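Side-chain contacts in heroin esterase (Rhodococcus sp., PDB 1LZL), which probably hydrolyses the acetyl ester groups of heroin, as an acetyl esterase built on the alpha/beta hydrolase fold: residues D99-C102 with V103-R107; E117-A121 with P122-F126; P207-R211 with P212-L216; I267-A270 with L271-Q275; A308-A311 with I312-G315. All blocks are in the same frame, centred on the assembly; numbering follows the deposited sequence.

Interaction 1 (D99-C102 with V103-R107)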
# COMPACT_ATOMS: atom_id res chain seq x y z
N ASP A 99 11.33 -4.00 0.58
CA ASP A 99 12.00 -5.27 0.28
C ASP A 99 11.73 -6.39 1.29
O ASP A 99 11.51 -7.51 0.83
CB ASP A 99 13.52 -5.05 0.21
CG ASP A 99 14.06 -4.50 -1.08
OD1 ASP A 99 13.31 -4.23 -2.05
OD2 ASP A 99 15.31 -4.33 -1.18
N PRO A 100 11.65 -6.16 2.59
CA PRO A 100 11.40 -7.29 3.51
C PRO A 100 10.15 -8.08 3.17
O PRO A 100 10.15 -9.30 3.04
CB PRO A 100 11.31 -6.60 4.88
CG PRO A 100 12.24 -5.42 4.75
CD PRO A 100 11.89 -4.91 3.36
N PHE A 101 9.05 -7.36 2.96
CA PHE A 101 7.77 -8.00 2.65
C PHE A 101 7.83 -8.67 1.28
O PHE A 101 7.32 -9.78 1.10
CB PHE A 101 6.61 -6.99 2.71
CG PHE A 101 5.25 -7.62 2.40
CD1 PHE A 101 4.79 -8.67 3.21
CD2 PHE A 101 4.50 -7.19 1.31
CE1 PHE A 101 3.55 -9.25 2.91
CE2 PHE A 101 3.24 -7.73 1.04
CZ PHE A 101 2.78 -8.77 1.86
N CYS A 102 8.43 -8.00 0.30
CA CYS A 102 8.44 -8.58 -1.06
C CYS A 102 9.27 -9.88 -1.09
O CYS A 102 8.91 -10.84 -1.75
CB CYS A 102 8.96 -7.53 -2.05
SG CYS A 102 7.79 -6.14 -2.18
N VAL A 103 10.40 -9.86 -0.35
CA VAL A 103 11.18 -11.10 -0.24
C VAL A 103 10.36 -12.19 0.43
O VAL A 103 10.35 -13.36 0.01
CB VAL A 103 12.47 -10.80 0.54
CG1 VAL A 103 13.16 -12.08 1.01
CG2 VAL A 103 13.41 -9.98 -0.34
N GLU A 104 9.64 -11.82 1.50
CA GLU A 104 8.81 -12.81 2.20
C GLU A 104 7.81 -13.50 1.29
O GLU A 104 7.61 -14.73 1.28
CB GLU A 104 8.10 -12.14 3.41
CG GLU A 104 7.41 -13.20 4.28
CD GLU A 104 6.71 -12.70 5.53
OE1 GLU A 104 6.34 -11.49 5.52
OE2 GLU A 104 6.51 -13.47 6.51
N VAL A 105 7.13 -12.68 0.49
CA VAL A 105 6.11 -13.23 -0.42
C VAL A 105 6.78 -14.16 -1.45
O VAL A 105 6.28 -15.25 -1.71
CB VAL A 105 5.38 -12.05 -1.11
CG1 VAL A 105 4.58 -12.53 -2.30
CG2 VAL A 105 4.51 -11.33 -0.06
N ALA A 106 7.90 -13.70 -2.02
CA ALA A 106 8.54 -14.52 -3.05
C ALA A 106 9.05 -15.82 -2.45
O ALA A 106 8.88 -16.92 -2.97
CB ALA A 106 9.69 -13.79 -3.71
N ARG A 107 9.69 -15.75 -1.28
CA ARG A 107 10.25 -16.95 -0.67
C ARG A 107 9.16 -17.89 -0.15
O ARG A 107 9.20 -19.10 -0.37
CB ARG A 107 11.21 -16.51 0.46
CG ARG A 107 11.84 -17.70 1.18
CD ARG A 107 12.53 -17.31 2.48
NE ARG A 107 13.75 -16.54 2.19
CZ ARG A 107 13.93 -15.35 2.75
NH1 ARG A 107 12.99 -14.87 3.58
NH2 ARG A 107 15.04 -14.69 2.47
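V103 N, E104 N, V105 N and A106 N each donate to the carbonyl oxygen four residues back, on D99, P100, F101 and C102, so the two segments are the first turns of one alpha-helix. In this alpha/beta hydrolase fold, helix 99-109 is the crossover of the beta-alpha-beta unit that joins strand 79-85 to strand 112-116. The opening bond is nearly straight: V103 N sits 2.9 Å from D99 O, with an angle of 170° at the hydrogen.

On one flank F101 meets V105, one turn on. With CG of F101 anti to the backbone N (chi1 -179°), the ring swings alongside the next turn, and V105 CG2 lies over one face, displaced toward the rim. This is a CH-pi contact, V105 CG2 being 3.9 Å from the F101 ring centroid and 20° off its normal; the nearest ring atom, F101 CZ, is 3.6 Å from that methyl. The W84 ring also meets F101. E104 comes to the same ring from its edge, its carboxylate plane about perpendicular to the ring, and the extended chain brings E104 OE1 to 4.0 Å from F101 CD1.

The polar end of D99 is taken up by a salt bridge to R68. C102 and V105 rest on V113 of strand 112-116. On the D99 flank, V103 CG2 touches D99 O at 3.3 Å.

Interaction 2 (E117-A121 with P122-F126)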
# COMPACT_ATOMS: atom_id res chain seq x y z
N GLU A 117 8.64 1.58 -7.98
CA GLU A 117 9.23 2.88 -7.59
C GLU A 117 8.44 4.01 -8.21
O GLU A 117 8.75 4.51 -9.29
CB GLU A 117 10.69 2.94 -8.00
CG GLU A 117 11.41 4.14 -7.39
CD GLU A 117 11.85 3.86 -5.99
OE1 GLU A 117 11.07 4.07 -5.05
OE2 GLU A 117 12.99 3.41 -5.79
N TYR A 118 7.32 4.40 -7.57
CA TYR A 118 6.55 5.53 -8.10
C TYR A 118 7.16 6.85 -7.71
O TYR A 118 7.91 6.96 -6.71
CB TYR A 118 5.10 5.42 -7.65
CG TYR A 118 4.85 5.44 -6.16
CD1 TYR A 118 4.65 6.65 -5.51
CD2 TYR A 118 4.81 4.27 -5.43
CE1 TYR A 118 4.42 6.63 -4.12
CE2 TYR A 118 4.57 4.22 -4.05
CZ TYR A 118 4.39 5.43 -3.43
OH TYR A 118 4.12 5.46 -2.07
N ARG A 119 6.84 7.87 -8.49
CA ARG A 119 7.34 9.20 -8.12
C ARG A 119 6.60 9.79 -6.92
O ARG A 119 5.39 9.64 -6.79
CB ARG A 119 7.11 10.14 -9.31
CG ARG A 119 8.06 9.88 -10.48
CD ARG A 119 7.66 10.73 -11.69
NE ARG A 119 6.33 10.25 -12.13
CZ ARG A 119 5.60 10.86 -13.05
NH1 ARG A 119 6.06 11.99 -13.62
NH2 ARG A 119 4.40 10.39 -13.39
N LEU A 120 7.30 10.49 -6.06
CA LEU A 120 6.73 11.05 -4.84
C LEU A 120 6.20 12.47 -5.06
O LEU A 120 6.77 13.29 -5.82
CB LEU A 120 7.76 11.15 -3.69
CG LEU A 120 8.37 9.81 -3.25
CD1 LEU A 120 9.38 10.15 -2.16
CD2 LEU A 120 7.32 8.86 -2.75
N ALA A 121 5.14 12.76 -4.32
CA ALA A 121 4.67 14.14 -4.15
C ALA A 121 5.45 14.84 -3.06
O ALA A 121 6.06 14.19 -2.23
CB ALA A 121 3.18 14.09 -3.81
N PRO A 122 5.45 16.17 -2.99
CA PRO A 122 4.75 17.07 -3.90
C PRO A 122 5.47 17.30 -5.24
O PRO A 122 4.85 17.99 -6.09
CB PRO A 122 4.69 18.38 -3.09
CG PRO A 122 5.99 18.33 -2.33
CD PRO A 122 6.19 16.88 -1.93
N GLU A 123 6.69 16.81 -5.38
CA GLU A 123 7.41 17.10 -6.64
C GLU A 123 6.62 16.56 -7.85
O GLU A 123 6.58 17.21 -8.90
CB GLU A 123 8.81 16.49 -6.58
CG GLU A 123 9.74 17.15 -5.57
CD GLU A 123 9.61 16.61 -4.16
OE1 GLU A 123 8.77 15.73 -3.87
OE2 GLU A 123 10.39 17.06 -3.28
N THR A 124 5.94 15.42 -7.71
CA THR A 124 5.04 14.91 -8.74
C THR A 124 3.67 14.73 -8.11
O THR A 124 3.47 13.87 -7.26
CB THR A 124 5.50 13.56 -9.26
OG1 THR A 124 6.82 13.66 -9.80
CG2 THR A 124 4.60 13.09 -10.41
N THR A 125 2.71 15.58 -8.47
CA THR A 125 1.39 15.48 -7.87
C THR A 125 0.52 14.52 -8.66
O THR A 125 0.85 14.13 -9.79
CB THR A 125 0.70 16.85 -7.80
OG1 THR A 125 0.77 17.44 -9.10
CG2 THR A 125 1.44 17.74 -6.81
N PHE A 126 -0.60 14.14 -8.03
CA PHE A 126 -1.60 13.38 -8.78
C PHE A 126 -1.89 14.05 -10.11
O PHE A 126 -1.97 15.31 -10.10
CB PHE A 126 -2.89 13.31 -7.90
CG PHE A 126 -3.95 12.49 -8.65
CD1 PHE A 126 -3.93 11.10 -8.47
CD2 PHE A 126 -4.91 13.07 -9.47
CE1 PHE A 126 -4.85 10.34 -9.23
CE2 PHE A 126 -5.80 12.33 -10.24
CZ PHE A 126 -5.78 10.94 -10.08
O HOH W 1 8.57 13.09 -7.81
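R119 lays its guanidinium group under T124, whose methyl CG2 stands 3.5 Å above the plane and over its centre. The two belong to the loop from strand 112-116 to helix 128-142, which reverses at a type VI turn with a cis peptide bond between A121 and P122; its YRLAPE sequence is familiar from the hormone-sensitive lipase branch of the alpha/beta hydrolases. The turn is tied by T124 N, which donates to L120 O at 3.0 Å with an angle of 152° at the hydrogen.

R119 and T124 cross at about a right angle. T124 OG1 rests against the aliphatic start of the arginine, 3.6 Å from R119 CB, while CG2, anti to the backbone N of T124 (OG1 has chi1 -59°), reaches the guanidinium. The guanidinium is held from outside the loop by salt bridges from NE to D132 and from NH2 to D62. Replacing R119 with an alanine would probably leave D132 and D62 without their cationic partner and strip the flat support from the T124 methyl. E123 is paired with R30 of helix 26-41.

One water closes the turn, donating to L120 O at 2.7 Å and lying 2.7 Å from T124 OG1.

Interaction 3 (P207-R211 with P212-L216)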
# COMPACT_ATOMS: atom_id res chain seq x y z
N PRO A 207 0.01 7.41 17.32
CA PRO A 207 1.34 7.04 16.85
C PRO A 207 1.43 7.02 15.31
O PRO A 207 0.54 6.49 14.65
CB PRO A 207 1.50 5.64 17.43
CG PRO A 207 0.65 5.63 18.67
CD PRO A 207 -0.59 6.37 18.22
N LEU A 208 2.52 7.62 14.82
CA LEU A 208 2.98 7.67 13.45
C LEU A 208 2.05 8.42 12.53
O LEU A 208 2.50 9.31 11.76
CB LEU A 208 3.23 6.23 12.96
CG LEU A 208 4.37 5.53 13.71
CD1 LEU A 208 4.66 4.21 13.01
CD2 LEU A 208 5.56 6.47 13.79
N TRP A 209 0.75 8.12 12.45
CA TRP A 209 -0.20 8.82 11.59
C TRP A 209 -1.27 9.42 12.49
O TRP A 209 -1.61 8.81 13.51
CB TRP A 209 -0.85 7.92 10.56
CG TRP A 209 -1.27 8.63 9.28
CD1 TRP A 209 -2.50 8.77 8.74
CD2 TRP A 209 -0.36 9.31 8.38
NE1 TRP A 209 -2.46 9.49 7.55
CE2 TRP A 209 -1.15 9.81 7.34
CE3 TRP A 209 1.03 9.48 8.43
CZ2 TRP A 209 -0.58 10.54 6.27
CZ3 TRP A 209 1.59 10.21 7.36
CH2 TRP A 209 0.80 10.72 6.32
N HIS A 210 -1.79 10.54 12.03
CA HIS A 210 -2.68 11.37 12.83
C HIS A 210 -3.27 12.40 11.90
O HIS A 210 -2.80 12.59 10.75
CB HIS A 210 -1.96 11.97 14.04
CG HIS A 210 -0.66 12.65 13.72
ND1 HIS A 210 0.54 12.26 14.28
CD2 HIS A 210 -0.39 13.67 12.86
CE1 HIS A 210 1.49 13.04 13.78
NE2 HIS A 210 0.94 13.89 12.94
N ARG A 211 -4.29 13.11 12.39
CA ARG A 211 -4.98 14.05 11.53
C ARG A 211 -4.04 15.13 10.97
O ARG A 211 -4.12 15.42 9.76
CB ARG A 211 -6.14 14.64 12.31
CG ARG A 211 -7.02 15.50 11.40
CD ARG A 211 -8.12 16.14 12.25
NE ARG A 211 -8.87 17.04 11.38
CZ ARG A 211 -9.84 16.62 10.58
NH1 ARG A 211 -10.22 15.34 10.53
NH2 ARG A 211 -10.50 17.46 9.79
N PRO A 212 -3.14 15.74 11.71
CA PRO A 212 -2.21 16.69 11.09
C PRO A 212 -1.42 16.10 9.94
O PRO A 212 -1.30 16.79 8.89
CB PRO A 212 -1.29 17.11 12.27
CG PRO A 212 -2.22 17.00 13.44
CD PRO A 212 -2.97 15.71 13.19
N ASN A 213 -0.87 14.90 10.08
CA ASN A 213 -0.18 14.31 8.92
C ASN A 213 -1.12 14.04 7.77
O ASN A 213 -0.71 14.18 6.60
CB ASN A 213 0.57 13.02 9.32
CG ASN A 213 1.95 13.25 9.87
OD1 ASN A 213 2.44 14.42 9.84
ND2 ASN A 213 2.64 12.22 10.33
N ALA A 214 -2.36 13.60 8.05
CA ALA A 214 -3.32 13.31 6.99
C ALA A 214 -3.60 14.52 6.13
O ALA A 214 -3.60 14.48 4.89
CB ALA A 214 -4.64 12.75 7.59
N ILE A 215 -3.78 15.71 6.78
CA ILE A 215 -4.04 16.92 6.01
C ILE A 215 -2.89 17.24 5.06
O ILE A 215 -3.08 17.55 3.90
CB ILE A 215 -4.28 18.12 6.98
CG1 ILE A 215 -5.58 17.93 7.78
CG2 ILE A 215 -4.20 19.44 6.24
CD1 ILE A 215 -5.68 18.81 9.03
N LEU A 216 -1.68 17.18 5.60
CA LEU A 216 -0.47 17.52 4.83
C LEU A 216 -0.28 16.50 3.72
O LEU A 216 0.12 16.87 2.58
CB LEU A 216 0.78 17.56 5.72
CG LEU A 216 0.99 18.87 6.52
CD1 LEU A 216 -0.31 19.58 6.74
CD2 LEU A 216 1.78 18.54 7.76
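Backbone hydrogen bonds set the frame: A214 N donates to H210 O at 2.9 Å and I215 N to R211 O at 3.0 Å, starting helix 211-222 of the alpha/beta hydrolase fold. H210 occupies the N-cap position of this helix.

The aromatic contact is between W209 and N213. N213 CB lies over one face of the six-membered ring, making a CH-pi contact 3.6 Å from the centroid of that W209 ring and 13° off the normal. The W209 ring also meets the ring of H290, the presumed histidine of a Ser-His-Asp triad, and F23 edge-to-face. A leucine in place of W209 has no flat ring, which would probably leave N213 CB without its CH-pi partner and open a gap beside H290.

Side-chain polar bonds centre on the N213 amide. Its ND2 makes a weak bond to L208 O at 3.2 Å, bent to 134° at the hydrogen, and a further bond to V21 O; its OD1 accepts from F23 N. The amide is thus fixed in rotation and ties the helix start to the N-terminal region. R211, extended from CG to NE, sends NH1 to the carbonyls of M200 and L195.

Van der Waals contacts finish the account. The H210 ring, with chi1 at 50° placing CG between the backbone N and the carbonyl carbon, turns its edge to the first turn of the helix, H210 CD2 lying 3.1 Å from N213 N. Its NE2 lies 3.3 Å from N213 CG.

Interaction 4 (I267-A270 with L271-Q275)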
# COMPACT_ATOMS: atom_id res chain seq x y z
N ILE A 267 -12.49 0.43 6.87
CA ILE A 267 -13.68 -0.41 7.13
C ILE A 267 -14.82 -0.00 6.21
O ILE A 267 -15.47 -0.89 5.66
CB ILE A 267 -14.09 -0.28 8.63
CG1 ILE A 267 -13.01 -0.83 9.54
CG2 ILE A 267 -15.43 -0.97 8.91
CD1 ILE A 267 -13.21 -0.58 11.03
N GLU A 268 -15.04 1.31 6.02
CA GLU A 268 -16.14 1.71 5.13
C GLU A 268 -15.94 1.28 3.70
O GLU A 268 -16.89 0.89 3.03
CB GLU A 268 -16.29 3.27 5.16
CG GLU A 268 -16.88 3.73 6.48
CD GLU A 268 -17.00 5.24 6.65
OE1 GLU A 268 -16.62 6.01 5.70
OE2 GLU A 268 -17.47 5.65 7.73
N TYR A 269 -14.70 1.33 3.22
CA TYR A 269 -14.48 0.89 1.82
C TYR A 269 -14.72 -0.59 1.69
O TYR A 269 -15.33 -1.09 0.73
CB TYR A 269 -13.06 1.23 1.41
CG TYR A 269 -12.77 1.20 -0.08
CD1 TYR A 269 -13.36 2.13 -0.92
CD2 TYR A 269 -11.89 0.25 -0.64
CE1 TYR A 269 -13.09 2.11 -2.28
CE2 TYR A 269 -11.60 0.24 -2.00
CZ TYR A 269 -12.22 1.19 -2.81
OH TYR A 269 -11.96 1.19 -4.17
N ALA A 270 -14.23 -1.39 2.67
CA ALA A 270 -14.45 -2.82 2.66
C ALA A 270 -15.94 -3.15 2.68
O ALA A 270 -16.40 -4.05 1.95
CB ALA A 270 -13.78 -3.47 3.87
N LEU A 271 -16.68 -2.43 3.53
CA LEU A 271 -18.13 -2.68 3.60
C LEU A 271 -18.78 -2.36 2.27
O LEU A 271 -19.61 -3.12 1.78
CB LEU A 271 -18.72 -1.87 4.78
CG LEU A 271 -20.24 -1.94 4.90
CD1 LEU A 271 -20.69 -3.37 5.15
CD2 LEU A 271 -20.73 -0.96 6.00
N ARG A 272 -18.42 -1.24 1.62
CA ARG A 272 -19.03 -0.91 0.34
C ARG A 272 -18.60 -1.89 -0.73
O ARG A 272 -19.40 -2.23 -1.61
CB ARG A 272 -18.65 0.51 -0.03
CG ARG A 272 -19.39 1.49 0.89
CD ARG A 272 -18.82 2.90 0.73
NE ARG A 272 -18.80 3.19 -0.65
CZ ARG A 272 -18.25 3.74 -1.68
NH1 ARG A 272 -17.12 4.41 -1.58
NH2 ARG A 272 -18.91 3.58 -2.82
N LEU A 273 -17.37 -2.40 -0.70
CA LEU A 273 -17.02 -3.44 -1.66
C LEU A 273 -17.93 -4.66 -1.49
O LEU A 273 -18.49 -5.21 -2.47
CB LEU A 273 -15.54 -3.84 -1.46
CG LEU A 273 -14.44 -2.91 -1.94
CD1 LEU A 273 -13.10 -3.39 -1.37
CD2 LEU A 273 -14.32 -2.85 -3.46
N LEU A 274 -18.08 -5.14 -0.26
CA LEU A 274 -18.96 -6.25 0.05
C LEU A 274 -20.38 -5.96 -0.46
O LEU A 274 -20.98 -6.84 -1.09
CB LEU A 274 -19.03 -6.48 1.58
CG LEU A 274 -17.77 -7.20 2.09
CD1 LEU A 274 -17.63 -7.02 3.59
CD2 LEU A 274 -17.76 -8.70 1.75
N GLN A 275 -20.89 -4.78 -0.19
CA GLN A 275 -22.25 -4.46 -0.60
C GLN A 275 -22.37 -4.40 -2.14
O GLN A 275 -23.46 -4.53 -2.69
CB GLN A 275 -22.66 -3.14 0.05
CG GLN A 275 -22.86 -3.29 1.55
CD GLN A 275 -23.13 -2.03 2.29
OE1 GLN A 275 -22.71 -0.92 1.89
NE2 GLN A 275 -23.80 -2.11 3.44
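L273 packs back along its helix against Y269, one turn earlier. Its CB starts between two carbonyls, 3.5 Å from Y269 O and equally far from A270 O. CG, beside the backbone N of L273 (chi1 -74°), lies over one face of the Y269 ring and also touches Y269 O at 3.4 Å. At the tip, L273 CD1 reaches the ring itself, 3.9 Å from Y269 CD2, the two side chains running at a slant to each other. Beyond Y269 the leucine side chain also touches T252 and V280, members of two parallel strands. That follows from the topology: helix 263-275 is the crossover of a beta-alpha-beta unit between strands 252-257 and 280-285 of the alpha/beta hydrolase sheet. The helix is held in the usual way, L273 N donating to Y269 O at 2.8 Å and L274 N to A270 O in a nearly straight bond (173° at the hydrogen).

R272 goes out from another side of the helix. Its CG brushes E268 O at 3.3 Å, then the chain bends at chi3 (50°) and carries the guanidinium past the Y269 ring, R272 NH1 coming within 4.4 Å of Y269 CD1. R272 NH2 is bonded to A243 O, in a loop.

Interaction 5 (A308-A311 with I312-G315). Unlike the reference sequence in segment 308-311: A308 (reference Pro), L309 (reference His), T310 (reference Cys), A311 (reference Asp). Unlike the reference sequence in segment 312-315: I312 (reference Pro), R313 (reference Glu), G315 (reference Val).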
# COMPACT_ATOMS: atom_id res chain seq x y z
N ALA A 308 -1.63 -12.18 6.15
CA ALA A 308 -1.37 -11.51 4.87
C ALA A 308 -0.89 -12.54 3.85
O ALA A 308 -1.34 -12.58 2.72
CB ALA A 308 -0.38 -10.38 5.01
N LEU A 309 0.03 -13.42 4.27
CA LEU A 309 0.52 -14.45 3.33
C LEU A 309 -0.58 -15.45 2.96
O LEU A 309 -0.70 -15.81 1.79
CB LEU A 309 1.70 -15.17 3.97
CG LEU A 309 3.01 -14.40 4.11
CD1 LEU A 309 4.05 -15.33 4.73
CD2 LEU A 309 3.53 -13.84 2.79
N THR A 310 -1.36 -15.86 3.96
CA THR A 310 -2.49 -16.75 3.70
C THR A 310 -3.45 -16.11 2.68
O THR A 310 -3.92 -16.72 1.71
CB THR A 310 -3.23 -17.11 4.99
OG1 THR A 310 -2.35 -17.96 5.75
CG2 THR A 310 -4.46 -17.94 4.70
N ALA A 311 -3.73 -14.82 2.86
CA ALA A 311 -4.68 -14.14 1.98
C ALA A 311 -4.19 -14.07 0.54
O ALA A 311 -4.92 -14.32 -0.43
CB ALA A 311 -4.92 -12.71 2.51
N ILE A 312 -2.88 -13.70 0.40
CA ILE A 312 -2.32 -13.57 -0.95
C ILE A 312 -2.20 -14.96 -1.59
O ILE A 312 -2.53 -15.09 -2.79
CB ILE A 312 -0.98 -12.82 -0.89
CG1 ILE A 312 -1.21 -11.36 -0.46
CG2 ILE A 312 -0.23 -12.86 -2.21
CD1 ILE A 312 0.07 -10.65 -0.05
N ARG A 313 -1.73 -15.95 -0.78
CA ARG A 313 -1.68 -17.30 -1.35
C ARG A 313 -3.00 -17.77 -1.91
O ARG A 313 -3.10 -18.34 -3.00
CB ARG A 313 -1.23 -18.29 -0.26
CG ARG A 313 -1.00 -19.68 -0.83
CD ARG A 313 -0.54 -20.65 0.24
NE ARG A 313 -1.66 -20.90 1.16
CZ ARG A 313 -1.50 -20.74 2.47
NH1 ARG A 313 -0.31 -20.36 2.94
NH2 ARG A 313 -2.48 -20.95 3.33
N ARG A 314 -4.09 -17.53 -1.14
CA ARG A 314 -5.38 -18.03 -1.57
C ARG A 314 -5.94 -17.19 -2.70
O ARG A 314 -6.53 -17.71 -3.66
CB ARG A 314 -6.35 -18.09 -0.39
CG ARG A 314 -7.69 -18.65 -0.82
CD ARG A 314 -8.68 -18.25 0.30
NE ARG A 314 -9.34 -17.07 -0.15
CZ ARG A 314 -10.42 -16.42 -0.45
NH1 ARG A 314 -11.65 -16.92 -0.36
NH2 ARG A 314 -10.19 -15.17 -0.87
N GLY A 315 -5.73 -15.87 -2.61
CA GLY A 315 -6.24 -14.95 -3.61
C GLY A 315 -5.65 -15.28 -4.99
O GLY A 315 -6.32 -15.01 -5.99
O HOH W 2 -7.65 -14.74 0.26
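T310 and R313 meet on the outer side of helix 299-315, where T310 CA lies 4.0 Å above the plane of the R313 guanidinium, toward its rim. The threonine branches approach the same group: T310 OG1 is 3.8 Å and T310 CG2 3.9 Å from R313 NH2, which is touching distance and no more. The arginine gets there by leaving its backbone with CG anti to N (chi1 -173°) and then bending at chi3, which folds the guanidinium back over the preceding turn. T310 OG1 has a weak bond of its own to A306 O, one turn earlier.

A second polar contact uses water. It donates to A311 O at 2.8 Å and accepts from R314 NE at 2.9 Å, so that A311 O is gripped twice, G315 N being its helical donor at 2.8 Å.

Behind these surface groups the i to i+4 bonds hold the backbone, R313 N reaching L309 O at 2.8 Å. Further in, A308 and I312 lie on F185 of strand 183-187, seating the helix against the sheet of the alpha/beta hydrolase fold. With no direct side-chain hydrogen bond between T310 and R313, their pairing is probably soft, and the arginine is likely to keep some freedom at the surface.

In the fold
The five contacts follow one another along the chain, from residues 99-107 to 308-315, and each is local. Interactions 1 and 4 lie on crossover helices of the same mixed sheet, 99-109 and 263-275, with centres about 28 Å apart. Interaction 2 is in the loop after strand 112-116, the strand reached from helix 99-109. Interaction 3 begins helix 211-222, its centre about 18 Å from that of interaction 2. Interactions 1 and 5 alone touch: F101 packs on I312, and E104 and V105 on L309, with centres about 13 Å apart. Helix 99-109 and the C-terminal helix 299-315 are thereby joined against the sheet, while interaction 3 lies across the chain's centre from both.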